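Local coordinates for protein 7,8-dihydro-6-hydroxymethylpterin pyrophosphokinase-dihydropteroate synthase (Plasmodium falciparum, PDB 6JWY) that probably catalyses two consecutive steps of folate biosynthesis, pyrophosphorylation of 6-hydroxymethyl-7,8-dihydropterin by ATP and condensation of the product with 4-aminobenzoate, at residues 23-28 and 161-166; 54-59 and 371-376. The protein carries 1 engineered substitution. All coordinates share one frame; numbering follows the deposited sequence.

Interaction 1: 23-28 and 161-166. With PH2 (2-amino-6-hydroxymethyl-7,8-dihydro-3H-pteridin-4-one), chain D.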
# COMPACT_ATOMS: atom_id res chain seq x y z
N GLY A 23 -5.22 -30.97 16.78
CA GLY A 23 -4.91 -30.95 15.36
C GLY A 23 -5.89 -31.80 14.55
O GLY A 23 -6.40 -32.80 15.04
N THR A 24 -6.13 -31.36 13.32
CA THR A 24 -6.80 -32.16 12.31
C THR A 24 -6.24 -31.84 10.93
O THR A 24 -5.59 -30.81 10.75
CB THR A 24 -8.29 -31.89 12.31
OG1 THR A 24 -8.69 -32.91 11.40
CG2 THR A 24 -8.67 -30.52 11.76
N ASN A 25 -6.53 -32.72 9.95
CA ASN A 25 -6.09 -32.56 8.57
C ASN A 25 -7.25 -32.20 7.65
O ASN A 25 -7.03 -31.94 6.47
CB ASN A 25 -5.39 -33.80 8.01
CG ASN A 25 -4.17 -34.16 8.81
OD1 ASN A 25 -4.22 -35.08 9.63
ND2 ASN A 25 -3.07 -33.43 8.62
N ASP A 26 -8.46 -32.18 8.20
CA ASP A 26 -9.68 -31.97 7.45
C ASP A 26 -9.96 -30.47 7.31
O ASP A 26 -10.63 -29.86 8.15
CB ASP A 26 -10.81 -32.75 8.13
CG ASP A 26 -12.00 -33.07 7.24
OD1 ASP A 26 -12.31 -32.24 6.35
OD2 ASP A 26 -12.63 -34.13 7.47
N ARG A 27 -9.47 -29.87 6.22
CA ARG A 27 -9.59 -28.44 5.95
C ARG A 27 -11.05 -28.01 5.92
O ARG A 27 -11.41 -26.98 6.49
CB ARG A 27 -8.89 -28.08 4.64
CG ARG A 27 -9.03 -26.62 4.23
CD ARG A 27 -8.33 -26.33 2.91
NE ARG A 27 -8.49 -24.98 2.41
CZ ARG A 27 -8.63 -23.87 3.14
NH1 ARG A 27 -8.62 -23.93 4.46
NH2 ARG A 27 -8.78 -22.70 2.55
N ARG A 28 -11.90 -28.79 5.23
CA ARG A 28 -13.27 -28.37 5.00
C ARG A 28 -14.08 -28.47 6.29
O ARG A 28 -15.13 -27.84 6.41
CB ARG A 28 -13.94 -29.18 3.88
CG ARG A 28 -13.83 -28.57 2.48
CD ARG A 28 -14.00 -29.64 1.41
NE ARG A 28 -14.26 -29.19 0.04
CZ ARG A 28 -15.41 -29.32 -0.61
NH1 ARG A 28 -16.46 -29.89 -0.03
NH2 ARG A 28 -15.52 -28.88 -1.86
N SER A 161 -0.51 -32.50 2.56
CA SER A 161 -1.79 -32.06 3.18
C SER A 161 -1.50 -31.32 4.49
O SER A 161 -0.65 -31.75 5.26
CB SER A 161 -2.72 -33.23 3.38
OG SER A 161 -3.94 -32.81 3.97
N TYR A 162 -2.22 -30.22 4.73
CA TYR A 162 -1.92 -29.30 5.83
C TYR A 162 -2.59 -29.73 7.13
O TYR A 162 -3.64 -30.37 7.13
CB TYR A 162 -2.52 -27.92 5.54
CG TYR A 162 -1.70 -27.03 4.65
CD1 TYR A 162 -0.55 -26.41 5.12
CD2 TYR A 162 -2.10 -26.77 3.34
CE1 TYR A 162 0.20 -25.57 4.30
CE2 TYR A 162 -1.36 -25.94 2.51
CZ TYR A 162 -0.21 -25.34 2.99
OH TYR A 162 0.50 -24.52 2.17
N PHE A 163 -1.98 -29.32 8.26
CA PHE A 163 -2.63 -29.45 9.56
C PHE A 163 -3.44 -28.20 9.89
O PHE A 163 -3.08 -27.09 9.45
CB PHE A 163 -1.61 -29.76 10.66
CG PHE A 163 -1.07 -31.16 10.60
CD1 PHE A 163 -1.76 -32.22 11.18
CD2 PHE A 163 0.11 -31.45 9.91
CE1 PHE A 163 -1.28 -33.52 11.10
CE2 PHE A 163 0.59 -32.74 9.83
CZ PHE A 163 -0.10 -33.77 10.43
N TYR A 164 -4.50 -28.39 10.68
CA TYR A 164 -5.22 -27.30 11.31
C TYR A 164 -5.08 -27.40 12.82
O TYR A 164 -5.65 -28.30 13.43
CB TYR A 164 -6.66 -27.24 10.78
CG TYR A 164 -6.60 -27.02 9.30
CD1 TYR A 164 -6.37 -28.10 8.45
CD2 TYR A 164 -6.59 -25.74 8.77
CE1 TYR A 164 -6.21 -27.91 7.09
CE2 TYR A 164 -6.45 -25.54 7.41
CZ TYR A 164 -6.25 -26.63 6.57
OH TYR A 164 -6.08 -26.43 5.24
N ASN A 165 -4.32 -26.46 13.40
CA ASN A 165 -3.94 -26.54 14.80
C ASN A 165 -4.62 -25.48 15.67
O ASN A 165 -5.00 -24.40 15.22
CB ASN A 165 -2.43 -26.40 14.98
CG ASN A 165 -1.69 -27.61 14.46
OD1 ASN A 165 -0.97 -27.52 13.46
ND2 ASN A 165 -1.87 -28.75 15.12
N LEU A 166 -4.66 -25.79 16.97
CA LEU A 166 -5.26 -24.95 17.99
C LEU A 166 -4.74 -25.40 19.35
O LEU A 166 -4.67 -26.60 19.60
CB LEU A 166 -6.77 -25.20 17.90
CG LEU A 166 -7.60 -24.50 18.97
CD1 LEU A 166 -7.20 -23.04 19.02
CD2 LEU A 166 -9.07 -24.63 18.66
N1 PH2 D . 0.98 -33.61 13.94
C2 PH2 D . 1.78 -34.65 13.68
C3 PH2 D . 2.98 -34.59 12.79
N4 PH2 D . 3.20 -33.28 12.18
N5 PH2 D . 2.64 -31.01 11.89
C6 PH2 D . 1.85 -29.97 12.14
N6 PH2 D . 2.08 -28.78 11.57
N7 PH2 D . 0.77 -30.07 12.98
C8 PH2 D . 0.44 -31.26 13.60
O8 PH2 D . -0.55 -31.28 14.34
C9 PH2 D . 1.27 -32.37 13.34
C10 PH2 D . 2.37 -32.22 12.46
C11 PH2 D . 1.47 -35.99 14.31
O4 PH2 D . 0.12 -36.12 14.70
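G23 faces N165 in a non-hydrogen-bonded antiparallel pair, and its CA leans on the carbonyl O of Y164, 3.4 Å away, as a CA-H...O contact. The lack of a side chain here matters: N165 ND2 and PH2 O8 crowd the side of G23 from which one would project. The N165 amide makes two nearly straight hydrogen bonds to PH2, OD1 accepting from N7 at 3.1 Å and ND2 donating to O8 at 3.0 Å; T57 OG1 also bonds to OD1, and ND2 has a weak bond to L22 O. T24 and Y164 form the next, hydrogen-bonded pair, in which Y164 N reaches T24 O at 2.7 Å. These two pairs join strands 16-24 and 163-172 of the antiparallel sheet in the pyrophosphokinase part of the enzyme, with the pterin pocket on the G23 and N165 face. T24 OG1 accepts from D26 N, an ST turn that bends the chain out of the strand, and also bonds to I206 O. N25 follows, its CG anti to the carbonyl carbon (chi1 -60°), which lays the amide beside F163. ND2 sits 3.0 Å above the F163 ring plane, offset toward the rim, and makes a weak bond to Y162 O. PH2 lies over the opposite face of that ring, C9 3.4 Å above its plane and over the centre, so the phenyl is sandwiched between amide and pterin. R27 ends the contact, its aliphatic CB and CG crossing the phenol end of Y164, whose OH bonds to E56 OE2.

Interaction 2: 54-59 and 371-376. With PH2 (2-amino-6-hydroxymethyl-7,8-dihydro-3H-pteridin-4-one), chain D.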
# COMPACT_ATOMS: atom_id res chain seq x y z
N LEU A 54 -6.60 -20.28 15.42
CA LEU A 54 -6.57 -21.43 14.55
C LEU A 54 -5.46 -21.20 13.51
O LEU A 54 -5.30 -20.09 12.99
CB LEU A 54 -7.96 -21.45 13.92
CG LEU A 54 -8.43 -22.76 13.29
CD1 LEU A 54 -7.92 -23.95 14.07
CD2 LEU A 54 -9.95 -22.75 13.23
N TYR A 55 -4.66 -22.24 13.25
CA TYR A 55 -3.64 -22.11 12.21
C TYR A 55 -3.69 -23.24 11.18
O TYR A 55 -3.95 -24.41 11.50
CB TYR A 55 -2.22 -21.98 12.77
CG TYR A 55 -1.99 -20.75 13.61
CD1 TYR A 55 -2.33 -20.73 14.96
CD2 TYR A 55 -1.40 -19.61 13.08
CE1 TYR A 55 -2.12 -19.60 15.73
CE2 TYR A 55 -1.16 -18.47 13.84
CZ TYR A 55 -1.54 -18.46 15.18
OH TYR A 55 -1.33 -17.34 15.97
N GLU A 56 -3.41 -22.85 9.93
CA GLU A 56 -3.06 -23.79 8.88
C GLU A 56 -1.54 -23.96 8.87
O GLU A 56 -0.81 -23.00 8.62
CB GLU A 56 -3.50 -23.26 7.52
CG GLU A 56 -3.32 -24.29 6.43
CD GLU A 56 -3.95 -23.83 5.13
OE1 GLU A 56 -3.33 -22.98 4.48
OE2 GLU A 56 -5.06 -24.28 4.81
N THR A 57 -1.08 -25.17 9.17
CA THR A 57 0.36 -25.34 9.33
C THR A 57 0.92 -26.41 8.39
O THR A 57 0.25 -27.40 8.08
CB THR A 57 0.73 -25.62 10.79
OG1 THR A 57 -0.00 -26.79 11.15
CG2 THR A 57 0.38 -24.45 11.69
N VAL A 58 2.16 -26.16 7.95
CA VAL A 58 2.94 -27.10 7.16
C VAL A 58 3.27 -28.29 8.04
O VAL A 58 3.72 -28.12 9.18
CB VAL A 58 4.22 -26.43 6.60
CG1 VAL A 58 5.33 -27.42 6.29
CG2 VAL A 58 3.91 -25.58 5.38
N PRO A 59 3.02 -29.53 7.57
CA PRO A 59 3.39 -30.74 8.31
C PRO A 59 4.85 -30.73 8.75
O PRO A 59 5.73 -30.31 8.00
CB PRO A 59 3.13 -31.83 7.27
CG PRO A 59 1.92 -31.30 6.54
CD PRO A 59 2.29 -29.84 6.32
N ASN A 371 3.68 -19.84 5.03
CA ASN A 371 2.79 -20.97 4.79
C ASN A 371 2.16 -21.48 6.09
O ASN A 371 1.49 -22.51 6.08
CB ASN A 371 3.48 -22.06 3.96
CG ASN A 371 3.80 -21.59 2.56
OD1 ASN A 371 3.04 -21.83 1.62
ND2 ASN A 371 4.90 -20.88 2.40
N ASN A 372 2.38 -20.74 7.19
CA ASN A 372 1.73 -21.01 8.46
C ASN A 372 0.83 -19.82 8.78
O ASN A 372 1.29 -18.80 9.29
CB ASN A 372 2.72 -21.33 9.59
CG ASN A 372 3.60 -22.52 9.26
OD1 ASN A 372 3.18 -23.67 9.37
ND2 ASN A 372 4.83 -22.25 8.85
N LYS A 373 -0.46 -20.00 8.50
CA LYS A 373 -1.43 -18.92 8.37
C LYS A 373 -2.34 -18.85 9.59
O LYS A 373 -2.87 -19.87 10.05
CB LYS A 373 -2.26 -19.14 7.10
CG LYS A 373 -1.58 -18.66 5.82
CD LYS A 373 -2.29 -19.08 4.56
CE LYS A 373 -1.62 -18.54 3.31
NZ LYS A 373 -2.44 -18.83 2.11
N ARG A 374 -2.54 -17.62 10.08
CA ARG A 374 -3.50 -17.38 11.14
C ARG A 374 -4.90 -17.38 10.55
O ARG A 374 -5.16 -16.78 9.53
CB ARG A 374 -3.19 -16.06 11.84
CG ARG A 374 -4.18 -15.69 12.94
CD ARG A 374 -3.57 -14.50 13.65
NE ARG A 374 -2.45 -15.00 14.42
CZ ARG A 374 -1.38 -14.32 14.76
NH1 ARG A 374 -0.42 -14.93 15.44
NH2 ARG A 374 -1.25 -13.05 14.42
N ILE A 375 -5.83 -18.02 11.25
CA ILE A 375 -7.22 -18.06 10.83
C ILE A 375 -8.10 -17.39 11.89
O ILE A 375 -7.83 -17.51 13.10
CB ILE A 375 -7.60 -19.53 10.63
CG1 ILE A 375 -6.94 -20.10 9.35
CG2 ILE A 375 -9.11 -19.73 10.69
CD1 ILE A 375 -6.81 -21.61 9.31
N TYR A 376 -9.13 -16.68 11.42
CA TYR A 376 -10.28 -16.28 12.23
C TYR A 376 -11.53 -16.91 11.63
O TYR A 376 -11.46 -17.48 10.54
CB TYR A 376 -10.39 -14.77 12.29
CG TYR A 376 -10.77 -14.11 11.00
CD1 TYR A 376 -9.84 -13.98 9.97
CD2 TYR A 376 -12.03 -13.60 10.78
CE1 TYR A 376 -10.17 -13.37 8.77
CE2 TYR A 376 -12.37 -12.98 9.59
CZ TYR A 376 -11.44 -12.87 8.57
OH TYR A 376 -11.76 -12.29 7.37
N1 PH2 D . 0.98 -33.61 13.94
C2 PH2 D . 1.78 -34.65 13.68
C3 PH2 D . 2.98 -34.59 12.79
N4 PH2 D . 3.20 -33.28 12.18
N5 PH2 D . 2.64 -31.01 11.89
C6 PH2 D . 1.85 -29.97 12.14
N6 PH2 D . 2.08 -28.78 11.57
N7 PH2 D . 0.77 -30.07 12.98
C8 PH2 D . 0.44 -31.26 13.60
O8 PH2 D . -0.55 -31.28 14.34
C9 PH2 D . 1.27 -32.37 13.34
C10 PH2 D . 2.37 -32.22 12.46
C11 PH2 D . 1.47 -35.99 14.31
O4 PH2 D . 0.12 -36.12 14.70
O HOH W 1 -0.49 -21.89 4.62
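The Y55 ring meets the R374 guanidinium edge to edge, the two planes steeply inclined at 74°. NE and NH1 of R374 grip the single Y55 OH side-on, NH1 at 2.6 Å and NE at 3.0 Å, and the hydroxyl lies almost in the guanidinium plane. A bend at chi3 (-72°) turns the arginine head back to the phenol, while its CB packs against CE2 of the ring. D335 bonds to the same hydroxyl and E599 takes NH2 in a salt bridge, so each group has a further polar partner outside the pair. Next to this pair the backbones of strands 54-57 and 373-376 run antiparallel. E56 N donates to K373 O and K373 N to E56 O, both in the carbonyl plane, and I375 N donates to L54 O. Strand 373-376 thereby extends the pyrophosphokinase sheet with residues from far along the chain. On the face bearing L54, E56, K373 and I375, the CB atoms of L54 and I375 touch at 3.8 Å, and I375 CD1 reaches across to the backbone of E56. The E56 and K373 side chains run side by side, but their charged ends have other partners: Y384 bonds to E56 OE2, a water donates to E56 OE1 and weakly to N371 O, and E387 pairs with K373. Just before strand 373-376, N372 turns its amide across T57, and OD1 takes the N-H of V58 at 3.0 Å, the donor tilted out of the carbonyl plane, while ND2 bonds to I368 O. The pterin amino group N6 donates both to T57 OG1, at 2.9 Å, and to V58 O, at 3.0 Å.

How the interactions relate
Interactions 1 and 2 illustrate how one sheet can be assembled from distant parts of a chain. Their centres lie 9 Å apart, and strands 16-24, 163-172, 46-57 and 373-376 stand side by side in that order, so the two contacts meet where strands 163-172 and 46-57 are neighbours. Along the chain the segments alternate: 23-28, 54-59, 161-166, then 371-376. Two probable side-chain hydrogen bonds stitch the contacts together across these middle strands. Both contacts also reach the same PH2 molecule, which means that neighbouring strands jointly shape the pterin pocket, with ATP and magnesium bound nearby.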